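Side-chain contacts in probable 2-dehydropantoate 2-reductase (Bacillus subtilis, PDB 3EGO), which probably catalyses the NADPH-dependent reduction of ketopantoate to pantoic acid, a step of pantothenate biosynthesis: residues V13-A18 against E43-Y48; T62-D67 against E88-T93; W144-F147 against E151-R154; H104-K109 against L268-S273; T192-V197 against E283-S288. All coordinates share one frame; numbering follows the deposited sequence.

Contact 1 of 5, residues V13-A18 against E43-Y48; sequences VGLLCA and EGIRLY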
# COMPACT_ATOMS: atom_id res chain seq x y z
N VAL A 13 -8.14 14.70 22.45
CA VAL A 13 -7.38 15.90 22.93
C VAL A 13 -8.30 16.97 23.46
O VAL A 13 -8.01 17.58 24.47
CB VAL A 13 -6.49 16.50 21.81
CG1 VAL A 13 -5.74 17.77 22.31
CG2 VAL A 13 -5.47 15.45 21.36
N GLY A 14 -9.41 17.25 22.76
CA GLY A 14 -10.37 18.23 23.27
C GLY A 14 -10.88 17.92 24.66
O GLY A 14 -10.91 18.79 25.53
N LEU A 15 -11.29 16.68 24.89
CA LEU A 15 -11.82 16.33 26.20
C LEU A 15 -10.75 16.43 27.27
O LEU A 15 -11.03 16.79 28.40
CB LEU A 15 -12.40 14.90 26.16
CG LEU A 15 -13.61 14.75 25.19
CD1 LEU A 15 -14.00 13.25 25.12
CD2 LEU A 15 -14.77 15.62 25.61
N LEU A 16 -9.53 16.00 26.93
CA LEU A 16 -8.40 16.05 27.87
C LEU A 16 -8.12 17.51 28.26
O LEU A 16 -8.01 17.84 29.46
CB LEU A 16 -7.14 15.48 27.17
CG LEU A 16 -5.87 15.43 28.05
CD1 LEU A 16 -5.91 14.28 28.95
CD2 LEU A 16 -4.68 15.35 27.12
N CYS A 17 -8.06 18.41 27.27
CA CYS A 17 -7.81 19.82 27.57
C CYS A 17 -8.98 20.40 28.38
O CYS A 17 -8.79 21.19 29.28
CB CYS A 17 -7.68 20.63 26.27
SG CYS A 17 -6.16 20.28 25.35
N ALA A 18 -10.20 20.03 28.02
CA ALA A 18 -11.37 20.59 28.72
C ALA A 18 -11.33 20.17 30.18
O ALA A 18 -11.55 21.00 31.04
CB ALA A 18 -12.66 20.09 28.04
N GLU A 43 -23.65 15.07 32.06
CA GLU A 43 -22.93 14.45 33.16
C GLU A 43 -21.48 14.90 33.30
O GLU A 43 -20.71 14.27 34.02
CB GLU A 43 -23.03 12.92 33.19
CG GLU A 43 -22.48 12.19 31.99
CD GLU A 43 -23.58 11.81 31.04
OE1 GLU A 43 -24.69 12.38 31.16
OE2 GLU A 43 -23.34 10.94 30.17
N GLY A 44 -21.13 15.99 32.64
CA GLY A 44 -19.78 16.54 32.71
C GLY A 44 -18.81 15.73 31.88
O GLY A 44 -19.21 14.90 31.06
N ILE A 45 -17.52 15.97 32.11
CA ILE A 45 -16.48 15.18 31.49
C ILE A 45 -15.85 14.26 32.52
O ILE A 45 -15.54 14.68 33.64
CB ILE A 45 -15.39 16.11 30.88
CG1 ILE A 45 -15.94 16.76 29.61
CG2 ILE A 45 -14.13 15.33 30.53
CD1 ILE A 45 -15.10 17.91 29.18
N ARG A 46 -15.63 13.02 32.15
CA ARG A 46 -14.95 12.11 33.05
C ARG A 46 -13.56 11.91 32.53
O ARG A 46 -13.36 11.72 31.35
CB ARG A 46 -15.65 10.75 33.06
CG ARG A 46 -17.12 10.81 33.43
CD ARG A 46 -17.31 11.32 34.87
NE ARG A 46 -18.71 11.61 35.19
CZ ARG A 46 -19.58 10.70 35.65
NH1 ARG A 46 -20.83 11.06 35.91
NH2 ARG A 46 -19.21 9.44 35.84
N LEU A 47 -12.59 11.93 33.43
CA LEU A 47 -11.24 11.61 33.00
C LEU A 47 -10.78 10.45 33.82
O LEU A 47 -10.92 10.47 35.06
CB LEU A 47 -10.32 12.81 33.21
CG LEU A 47 -8.87 12.48 32.84
CD1 LEU A 47 -8.33 13.49 31.82
CD2 LEU A 47 -8.08 12.47 34.10
N TYR A 48 -10.23 9.45 33.14
CA TYR A 48 -9.67 8.25 33.77
C TYR A 48 -8.15 8.37 33.76
O TYR A 48 -7.52 8.75 32.75
CB TYR A 48 -10.08 7.00 32.99
CG TYR A 48 -11.57 6.71 32.89
CD1 TYR A 48 -12.14 5.64 33.57
CD2 TYR A 48 -12.40 7.48 32.08
CE1 TYR A 48 -13.52 5.36 33.45
CE2 TYR A 48 -13.74 7.24 31.97
CZ TYR A 48 -14.31 6.17 32.65
OH TYR A 48 -15.66 5.93 32.52
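Ile45 points its side chain from strand 45-48 at the helix and uses both of its branches there. The CD1 methyl meets the CB of Ala18 at 3.5 Å, closer than two methyl groups normally pack, and lies 4.3 Å from CD2 of Leu15. The CG2 branch instead faces the helix backbone, 4.0 Å from the Leu15 carbonyl O. One turn of helix thus receives one isoleucine, Ala18 being small enough for the methyl to come close. Two residues on, Leu47 faces the same way and touches Leu16 methyl to methyl, CD1 to CD1 at 3.8 Å, the two side chains crossing obliquely. Leu16 leaves the helix directed away from the strand, yet with CG anti to the backbone N (chi1 -178°) its CD1 still gets to Leu47. Helix and strand run nearly perpendicular, at 95°, with 8.8 Å between their axes. Val13 and Gly14, at the start of the helix, close the glycine-rich motif of this Rossmann-type domain that by similarity binds NADP(+). All five touching residues are buried and meet through carbon, apart from the Leu15 carbonyl O, so the helix is held here by apolar contact and shape.

Contact 2 of 5, residues T62-D67 against E88-T93; sequences TSINSD and ERIGKT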
# COMPACT_ATOMS: atom_id res chain seq x y z
N THR A 62 -22.47 23.77 19.84
CA THR A 62 -22.21 23.26 18.52
C THR A 62 -21.74 24.42 17.68
O THR A 62 -21.43 24.29 16.51
CB THR A 62 -23.46 22.58 17.93
OG1 THR A 62 -24.59 23.42 18.15
CG2 THR A 62 -23.74 21.25 18.65
N SER A 63 -21.65 25.58 18.31
CA SER A 63 -21.13 26.73 17.62
C SER A 63 -20.36 27.62 18.58
O SER A 63 -20.55 27.56 19.80
CB SER A 63 -22.28 27.49 16.95
OG SER A 63 -23.19 27.90 17.96
N ILE A 64 -19.47 28.42 18.03
CA ILE A 64 -18.73 29.41 18.82
C ILE A 64 -19.66 30.61 18.95
O ILE A 64 -19.84 31.39 18.01
CB ILE A 64 -17.43 29.86 18.12
CG1 ILE A 64 -16.55 28.64 17.79
CG2 ILE A 64 -16.62 30.87 19.00
CD1 ILE A 64 -15.39 28.98 16.93
N ASN A 65 -20.31 30.74 20.09
CA ASN A 65 -21.18 31.87 20.23
C ASN A 65 -20.95 32.63 21.54
O ASN A 65 -21.86 33.26 22.10
CB ASN A 65 -22.66 31.52 19.94
CG ASN A 65 -23.08 30.22 20.55
OD1 ASN A 65 -23.14 30.09 21.78
ND2 ASN A 65 -23.41 29.24 19.70
N SER A 66 -19.70 32.54 22.00
CA SER A 66 -19.17 33.43 23.03
C SER A 66 -17.90 34.15 22.57
O SER A 66 -17.28 33.79 21.55
CB SER A 66 -18.91 32.71 24.36
OG SER A 66 -20.12 32.33 24.98
N ASP A 67 -17.56 35.20 23.32
CA ASP A 67 -16.27 35.86 23.18
C ASP A 67 -15.31 35.21 24.19
O ASP A 67 -15.22 35.64 25.34
CB ASP A 67 -16.40 37.36 23.47
CG ASP A 67 -16.81 38.16 22.24
OD1 ASP A 67 -17.01 37.55 21.17
OD2 ASP A 67 -16.93 39.41 22.35
N GLU A 88 -13.93 33.87 11.74
CA GLU A 88 -14.01 35.19 11.13
C GLU A 88 -15.18 36.04 11.67
O GLU A 88 -15.13 37.26 11.63
CB GLU A 88 -14.08 35.07 9.62
CG GLU A 88 -12.81 34.49 9.01
CD GLU A 88 -13.07 33.78 7.69
OE1 GLU A 88 -14.25 33.57 7.36
OE2 GLU A 88 -12.09 33.44 6.97
N ARG A 89 -16.20 35.38 12.19
CA ARG A 89 -17.40 36.09 12.65
C ARG A 89 -17.42 36.39 14.15
O ARG A 89 -18.45 36.79 14.70
CB ARG A 89 -18.65 35.30 12.24
CG ARG A 89 -18.76 35.11 10.74
CD ARG A 89 -19.87 34.16 10.36
NE ARG A 89 -19.38 33.21 9.37
CZ ARG A 89 -19.37 33.42 8.06
NH1 ARG A 89 -19.86 34.56 7.57
NH2 ARG A 89 -18.89 32.50 7.24
N ILE A 90 -16.28 36.20 14.81
CA ILE A 90 -16.17 36.51 16.23
C ILE A 90 -15.14 37.61 16.45
O ILE A 90 -14.33 37.91 15.57
CB ILE A 90 -15.74 35.27 17.05
CG1 ILE A 90 -14.55 34.59 16.39
CG2 ILE A 90 -16.91 34.31 17.21
CD1 ILE A 90 -13.99 33.44 17.20
N GLY A 91 -15.15 38.17 17.65
CA GLY A 91 -14.17 39.19 18.00
C GLY A 91 -12.75 38.64 18.04
O GLY A 91 -12.53 37.44 18.22
N LYS A 92 -11.78 39.54 17.87
CA LYS A 92 -10.41 39.12 17.85
C LYS A 92 -10.13 38.48 19.20
O LYS A 92 -10.68 38.91 20.22
CB LYS A 92 -9.47 40.31 17.59
CG LYS A 92 -9.08 41.09 18.84
N THR A 93 -9.31 37.43 19.21
CA THR A 93 -8.91 36.82 20.48
C THR A 93 -7.66 35.98 20.27
O THR A 93 -7.00 36.08 19.23
CB THR A 93 -10.05 35.97 21.09
OG1 THR A 93 -9.68 35.55 22.41
CG2 THR A 93 -10.35 34.73 20.22
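Apolar contact between Ile64 and Ile90 carries most of this meeting of two loops. The CG2 methyl of Ile64 lies 3.9 Å from CG2 of Ile90 and 4.1 Å from its CD1, so a single methyl rests against two branches of the other isoleucine. The side chains cross at about a right angle. With Ile90 CG1 between its backbone N and carbonyl carbon (chi1 48°), both CG2 and the CD1 end of the other branch face Ile64. Ile64 also packs on Leu87, which extends the apolar patch toward the end of helix 80-86.

The polar side of the contact is looser. Asp67 brings OD1 to 4.0 Å from the backbone N of Gly91, an approach and not a bond. The same pair marks the nearest backbone approach, with CA of Asp67 6.5 Å from CA of Gly91. The Ser66 carbonyl O stands 4.4 Å from CG2 of Ile90, at the margin of the patch. Just before the two strands begin, Thr93 OG1 is hydrogen-bonded to the Phe68 carbonyl O, a further tie between the loops.

Each loop leads into a strand, 62-67 into 70-73 and 88-93 into 94-97. These strands pair in parallel and helix 80-86 lies between them in sequence, the beta-alpha-beta connection on which Rossmann-type domains are built; the contact joins the entrances to both strands at the domain surface.

Contact 3 of 5, residues W144-F147 against E151-R154; sequences WSAF and EPDR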
# COMPACT_ATOMS: atom_id res chain seq x y z
N TRP A 144 3.86 25.08 23.39
CA TRP A 144 3.28 26.05 22.47
C TRP A 144 4.28 27.17 22.16
O TRP A 144 5.25 27.36 22.91
CB TRP A 144 1.98 26.65 23.02
CG TRP A 144 2.22 27.40 24.27
CD1 TRP A 144 2.39 26.87 25.53
CD2 TRP A 144 2.34 28.82 24.40
NE1 TRP A 144 2.62 27.89 26.43
CE2 TRP A 144 2.58 29.10 25.77
CE3 TRP A 144 2.27 29.88 23.48
CZ2 TRP A 144 2.79 30.43 26.25
CZ3 TRP A 144 2.46 31.21 23.95
CH2 TRP A 144 2.72 31.46 25.34
N SER A 145 4.02 27.90 21.07
CA SER A 145 4.86 29.02 20.61
C SER A 145 3.95 30.07 20.04
O SER A 145 2.82 29.74 19.66
CB SER A 145 5.77 28.55 19.50
OG SER A 145 6.56 27.46 19.92
N ALA A 146 4.40 31.32 19.95
CA ALA A 146 3.70 32.35 19.19
C ALA A 146 3.86 32.16 17.68
O ALA A 146 4.95 31.87 17.18
CB ALA A 146 4.22 33.82 19.58
N PHE A 147 2.80 32.35 16.93
CA PHE A 147 2.93 32.24 15.47
C PHE A 147 2.90 33.67 14.93
O PHE A 147 2.08 34.49 15.32
CB PHE A 147 1.83 31.36 14.86
CG PHE A 147 1.92 31.18 13.36
CD1 PHE A 147 2.74 30.20 12.80
CD2 PHE A 147 1.17 31.96 12.51
CE1 PHE A 147 2.78 30.02 11.40
CE2 PHE A 147 1.24 31.79 11.13
CZ PHE A 147 2.05 30.82 10.58
N GLU A 151 1.96 38.03 20.69
CA GLU A 151 2.59 38.33 21.95
C GLU A 151 2.43 37.17 22.94
O GLU A 151 1.31 36.88 23.36
CB GLU A 151 1.84 39.54 22.52
CG GLU A 151 2.37 40.08 23.79
CD GLU A 151 1.42 41.12 24.38
OE1 GLU A 151 1.59 41.45 25.55
OE2 GLU A 151 0.51 41.59 23.67
N PRO A 152 3.53 36.51 23.31
CA PRO A 152 3.45 35.32 24.16
C PRO A 152 2.84 35.64 25.50
O PRO A 152 2.08 34.82 26.05
CB PRO A 152 4.91 34.90 24.35
CG PRO A 152 5.69 35.64 23.32
CD PRO A 152 4.91 36.84 22.92
N ASP A 153 3.12 36.83 26.02
CA ASP A 153 2.69 37.17 27.38
C ASP A 153 1.18 37.10 27.51
O ASP A 153 0.67 36.85 28.58
CB ASP A 153 3.24 38.53 27.82
CG ASP A 153 4.72 38.48 28.16
OD1 ASP A 153 5.28 37.36 28.39
OD2 ASP A 153 5.31 39.58 28.22
N ARG A 154 0.47 37.29 26.40
CA ARG A 154 -0.99 37.17 26.41
C ARG A 154 -1.52 35.89 27.07
O ARG A 154 -2.61 35.89 27.63
CB ARG A 154 -1.58 37.34 25.00
CG ARG A 154 -1.78 38.78 24.59
CD ARG A 154 -2.34 38.94 23.17
NE ARG A 154 -3.77 38.66 23.05
CZ ARG A 154 -4.75 39.50 23.41
NH1 ARG A 154 -4.46 40.66 24.00
NH2 ARG A 154 -6.02 39.16 23.22
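Beyond strand 142-146 the chain loops back on itself, bringing CA of Ala146 to 5.8 Å from CA of Pro152, where the backbone takes up helical angles for 152-154 without the regular helical bonds. A backbone hydrogen bond from Arg154 N to the Glu151 carbonyl O, 3.2 Å long, ties that bend together.

Trp144 and Ala146, two apart on the strand, both direct their side chains at Pro152, while Ser145 between them points away. The indole meets the proline with the far end of its six-membered ring: CH2 lies 3.5 Å from the Pro152 carbonyl O, which sits at the ring edge, near its plane. That puts the electron-rich oxygen against the ring's C-H rim and not over its pi face. The same CH2 lies 4.2 Å from CB of Pro152, adding an apolar touch beside the polar one. Trp144 keeps CG between its backbone N and carbonyl carbon (chi1 62°), which carries the indole out from the strand to the proline. Ala146 makes a lighter contact, its CB 4.4 Å from CG of the pyrrolidine ring, so Pro152 is met through both its ring carbons and its carbonyl.

Around this contact Trp144 stands edge-to-face with Phe159 and meets the ring of Tyr170, on which Pro152 also packs. The loop thus folds against the mixed sheet of the Rossmann-type domain, where strand 142-146 lies between 116-128, antiparallel to it, and 168-170, parallel; helix 174-195 packs against Ser145 through Trp174 and Leu177.

Contact 4 of 5, residues H104-K109 against L268-S273; sequences HIHDLK and LLKEAS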
# COMPACT_ATOMS: atom_id res chain seq x y z
N HIS A 104 -2.12 22.98 8.37
CA HIS A 104 -2.79 24.21 8.83
C HIS A 104 -1.86 25.41 8.75
O HIS A 104 -2.31 26.56 8.68
CB HIS A 104 -3.35 24.09 10.25
CG HIS A 104 -2.33 23.80 11.31
ND1 HIS A 104 -1.51 22.69 11.27
CD2 HIS A 104 -2.03 24.44 12.46
CE1 HIS A 104 -0.74 22.67 12.34
NE2 HIS A 104 -1.04 23.72 13.08
N ILE A 105 -0.57 25.13 8.75
CA ILE A 105 0.46 26.17 8.71
C ILE A 105 0.37 26.94 7.40
O ILE A 105 0.52 28.15 7.38
CB ILE A 105 1.86 25.56 8.90
CG1 ILE A 105 1.99 24.95 10.30
CG2 ILE A 105 2.92 26.61 8.65
CD1 ILE A 105 1.66 25.95 11.44
N HIS A 106 0.06 26.25 6.30
CA HIS A 106 -0.20 26.94 5.02
C HIS A 106 -1.47 27.82 5.09
O HIS A 106 -1.49 28.93 4.55
CB HIS A 106 -0.21 25.95 3.84
CG HIS A 106 1.12 25.35 3.53
ND1 HIS A 106 1.28 24.03 3.17
CD2 HIS A 106 2.37 25.88 3.55
CE1 HIS A 106 2.56 23.77 2.97
NE2 HIS A 106 3.25 24.88 3.20
N ASP A 107 -2.51 27.35 5.76
CA ASP A 107 -3.72 28.14 5.95
C ASP A 107 -3.48 29.38 6.81
O ASP A 107 -4.00 30.47 6.53
CB ASP A 107 -4.84 27.29 6.58
CG ASP A 107 -4.87 25.86 6.04
OD1 ASP A 107 -4.09 25.53 5.11
OD2 ASP A 107 -5.66 25.04 6.56
N LEU A 108 -2.70 29.22 7.88
CA LEU A 108 -2.38 30.32 8.79
C LEU A 108 -1.46 31.38 8.20
O LEU A 108 -1.58 32.55 8.54
CB LEU A 108 -1.70 29.79 10.05
CG LEU A 108 -2.46 28.81 10.93
CD1 LEU A 108 -1.62 28.49 12.14
CD2 LEU A 108 -3.76 29.40 11.32
N LYS A 109 -0.52 30.94 7.37
CA LYS A 109 0.46 31.82 6.74
C LYS A 109 -0.20 33.04 6.13
O LYS A 109 0.23 34.18 6.35
CB LYS A 109 1.19 31.06 5.64
CG LYS A 109 2.68 31.25 5.62
CD LYS A 109 3.36 30.18 6.47
CE LYS A 109 4.86 30.38 6.50
NZ LYS A 109 5.59 29.09 6.66
N LEU A 268 4.42 18.42 3.26
CA LEU A 268 5.74 18.18 2.74
C LEU A 268 5.73 18.26 1.19
O LEU A 268 6.64 18.83 0.59
CB LEU A 268 6.25 16.82 3.19
CG LEU A 268 6.62 16.78 4.68
CD1 LEU A 268 6.78 15.37 5.19
CD2 LEU A 268 7.93 17.54 4.94
N LEU A 269 4.70 17.70 0.57
CA LEU A 269 4.64 17.73 -0.91
C LEU A 269 4.56 19.17 -1.43
O LEU A 269 5.28 19.53 -2.36
CB LEU A 269 3.49 16.89 -1.44
CG LEU A 269 3.63 15.38 -1.08
CD1 LEU A 269 2.46 14.60 -1.68
CD2 LEU A 269 4.94 14.78 -1.53
N LYS A 270 3.70 19.98 -0.81
CA LYS A 270 3.56 21.39 -1.19
C LYS A 270 4.86 22.12 -1.01
O LYS A 270 5.25 22.93 -1.85
CB LYS A 270 2.46 22.07 -0.39
CG LYS A 270 1.08 21.63 -0.84
CD LYS A 270 0.03 21.95 0.19
CE LYS A 270 -1.33 22.05 -0.48
NZ LYS A 270 -2.33 22.66 0.44
N GLU A 271 5.56 21.81 0.08
CA GLU A 271 6.86 22.43 0.34
C GLU A 271 7.98 21.98 -0.59
O GLU A 271 8.84 22.80 -0.96
CB GLU A 271 7.25 22.24 1.82
CG GLU A 271 6.41 23.07 2.75
CD GLU A 271 6.73 24.54 2.62
OE1 GLU A 271 7.94 24.85 2.57
OE2 GLU A 271 5.80 25.35 2.54
N ALA A 272 8.00 20.70 -0.96
CA ALA A 272 8.99 20.19 -1.91
C ALA A 272 8.82 20.92 -3.23
O ALA A 272 9.81 21.35 -3.87
CB ALA A 272 8.82 18.68 -2.13
N SER A 273 7.57 21.07 -3.63
CA SER A 273 7.24 21.71 -4.89
C SER A 273 7.69 23.18 -4.92
O SER A 273 8.29 23.64 -5.91
CB SER A 273 5.74 21.60 -5.15
OG SER A 273 5.35 22.46 -6.20
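His106 reaches across from helix 103-109 and brings its imidazole up against the side chain of Lys270, the two side chains running antiparallel past one another. Ring atom CE1 lies 3.8 Å from CB of the lysine and ND1 equally far from its CD, so the extended aliphatic stem does the touching. The far nitrogen makes the polar link: His106 NE2 donates to Glu271 OE2 at 2.7 Å, with an N-H...O angle of 162°. The oxygen receives it on its anti lone pair and lies in the imidazole plane, and the ring and carboxylate planes are only 21° apart. Glu271 leaves its helix pointing across the line to His106, and the bend at chi2 (-71°) brings the carboxylate round to the ring. Its negative charge would probably favour a protonated imidazole, although the nearby ammonium group of Lys270 would work against this. A leucine in place of His106 would probably leave Glu271 OE2 without this donor and lose this polar tie between the helices. The ring also stacks on Tyr267. At the protein surface, this His-carboxylate hydrogen bond bridges helix 103-109 of the Rossmann-type domain and helix 261-274 of the helical C-terminal domain.

Contact 5 of 5, residues T192-V197 against E283-S288; sequences TALLQV and EFLYGS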
# COMPACT_ATOMS: atom_id res chain seq x y z
N THR A 192 4.08 2.48 8.06
CA THR A 192 3.34 1.46 8.80
C THR A 192 1.96 1.21 8.21
O THR A 192 1.47 0.08 8.19
CB THR A 192 3.20 1.79 10.31
OG1 THR A 192 2.59 3.05 10.48
CG2 THR A 192 4.56 1.78 11.01
N ALA A 193 1.33 2.27 7.72
CA ALA A 193 0.04 2.16 7.11
C ALA A 193 0.13 1.28 5.88
O ALA A 193 -0.77 0.50 5.63
CB ALA A 193 -0.50 3.50 6.73
N LEU A 194 1.19 1.41 5.09
CA LEU A 194 1.24 0.56 3.88
C LEU A 194 1.63 -0.90 4.17
O LEU A 194 1.07 -1.85 3.58
CB LEU A 194 2.14 1.19 2.80
CG LEU A 194 1.43 2.16 1.85
CD1 LEU A 194 1.82 3.59 2.05
CD2 LEU A 194 1.77 1.76 0.41
N LEU A 195 2.59 -1.07 5.08
CA LEU A 195 3.16 -2.41 5.35
C LEU A 195 2.29 -3.18 6.34
O LEU A 195 2.41 -4.40 6.46
CB LEU A 195 4.57 -2.29 5.92
CG LEU A 195 5.61 -1.69 4.98
CD1 LEU A 195 6.81 -1.18 5.75
CD2 LEU A 195 6.04 -2.66 3.89
N GLN A 196 1.42 -2.43 7.03
CA GLN A 196 0.60 -2.92 8.13
C GLN A 196 1.40 -3.72 9.17
O GLN A 196 1.07 -4.87 9.48
CB GLN A 196 -0.58 -3.75 7.61
CG GLN A 196 -1.47 -3.01 6.65
CD GLN A 196 -2.69 -3.82 6.34
OE1 GLN A 196 -2.92 -4.89 6.93
NE2 GLN A 196 -3.49 -3.34 5.39
N VAL A 197 2.44 -3.10 9.69
CA VAL A 197 3.26 -3.72 10.70
C VAL A 197 3.32 -2.77 11.88
O VAL A 197 3.08 -1.58 11.73
CB VAL A 197 4.69 -3.97 10.18
CG1 VAL A 197 4.67 -5.01 9.05
CG2 VAL A 197 5.34 -2.66 9.75
N GLU A 283 5.78 11.06 -2.40
CA GLU A 283 4.68 11.18 -3.33
C GLU A 283 4.02 9.81 -3.51
O GLU A 283 2.79 9.69 -3.64
CB GLU A 283 5.22 11.64 -4.68
CG GLU A 283 4.20 12.16 -5.61
CD GLU A 283 4.12 13.65 -5.51
OE1 GLU A 283 3.18 14.13 -4.87
OE2 GLU A 283 5.02 14.34 -6.05
N PHE A 284 4.82 8.76 -3.55
CA PHE A 284 4.26 7.41 -3.76
C PHE A 284 3.40 6.99 -2.53
O PHE A 284 2.32 6.39 -2.65
CB PHE A 284 5.38 6.38 -3.98
CG PHE A 284 4.84 4.99 -4.29
CD1 PHE A 284 4.47 4.67 -5.59
CD2 PHE A 284 4.61 4.07 -3.28
CE1 PHE A 284 3.93 3.41 -5.89
CE2 PHE A 284 4.07 2.82 -3.55
CZ PHE A 284 3.70 2.50 -4.85
N LEU A 285 3.92 7.28 -1.35
CA LEU A 285 3.21 7.00 -0.11
C LEU A 285 1.87 7.73 -0.06
O LEU A 285 0.86 7.14 0.29
CB LEU A 285 4.09 7.41 1.07
CG LEU A 285 5.34 6.55 1.29
CD1 LEU A 285 6.30 7.17 2.37
CD2 LEU A 285 4.95 5.14 1.70
N TYR A 286 1.90 9.02 -0.36
CA TYR A 286 0.72 9.86 -0.40
C TYR A 286 -0.29 9.30 -1.40
O TYR A 286 -1.45 9.11 -1.07
CB TYR A 286 1.11 11.30 -0.78
CG TYR A 286 -0.04 12.28 -0.78
CD1 TYR A 286 -0.59 12.74 0.41
CD2 TYR A 286 -0.59 12.74 -1.97
CE1 TYR A 286 -1.67 13.64 0.41
CE2 TYR A 286 -1.66 13.62 -1.99
CZ TYR A 286 -2.20 14.07 -0.79
OH TYR A 286 -3.26 14.96 -0.81
N GLY A 287 0.15 9.03 -2.63
CA GLY A 287 -0.79 8.50 -3.62
C GLY A 287 -1.42 7.18 -3.15
O GLY A 287 -2.60 6.97 -3.33
N SER A 288 -0.64 6.31 -2.53
CA SER A 288 -1.13 5.00 -2.11
C SER A 288 -2.08 5.09 -0.94
O SER A 288 -3.04 4.34 -0.85
CB SER A 288 0.01 4.07 -1.69
OG SER A 288 0.96 3.90 -2.73
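Two helices of the C-terminal domain, characteristic of ketopantoate reductases, meet where helix 174-195 nears its end against helix 280-291. Leu194 fills the junction, its side chain directed at the other helix and its two methyls spread over Leu285 and Ser288. CD1 touches CD2 of Leu285 at 3.5 Å, the side chains crossing at a slant, and also lies 4.1 Å from the Leu285 carbonyl O. CD2 meets Ser288 instead, 3.6 Å from its CB and 3.9 Å from its OG. Leu285 and Ser288 are three residues apart and thus offer one side of their helix to the leucine fork. Were Leu194 cut back to an alanine, the helices would be likely to lose their filling here, with Leu285 CD2 and Ser288 CB no longer covered by its methyls.

Ser288 turns its hydroxyl back into its own helix. With OG anti to the carbonyl carbon and beside the backbone N (chi1 -57°), it donates to the Phe284 carbonyl O at 2.8 Å, tilted 32° from the carbonyl plane. The Ser288 backbone N reaches the same oxygen from the opposite face. OG also lies over one face of the Phe284 ring, 3.4 Å above its plane and toward the rim.

The junction lies at the subunit interface: Leu194 also packs on Ser288 of the second subunit, Phe211 of that chain stacks on Phe284, and Leu195 of that chain packs on Ser288. The serine spends its hydrogen on its own helix, so its polarity is met locally while its CB serves the apolar contact between buried side chains.

In the fold
Contacts 1, 2 and 3 belong to the Rossmann-type half of the chain, contact 5 to the helical C-terminal half, and contact 4 joins the two. Contact 1 is the one beside the cofactor site: Leu16 lies about 4 Å, side chain to side chain, from Ala126, which by similarity binds NADP(+). In contact 3 the Trp144 side chain is about 12 Å from that of Lys181, the probable proton donor. Contacts 3 and 4 touch, Phe147 CE2 being 3.7 Å from Leu108 CB. Contacts 4 and 5 also meet, Leu269 CD1 lying 3.5 Å from Tyr286 CG. Contacts 2 and 5 are farthest apart, their centres 39 Å from each other.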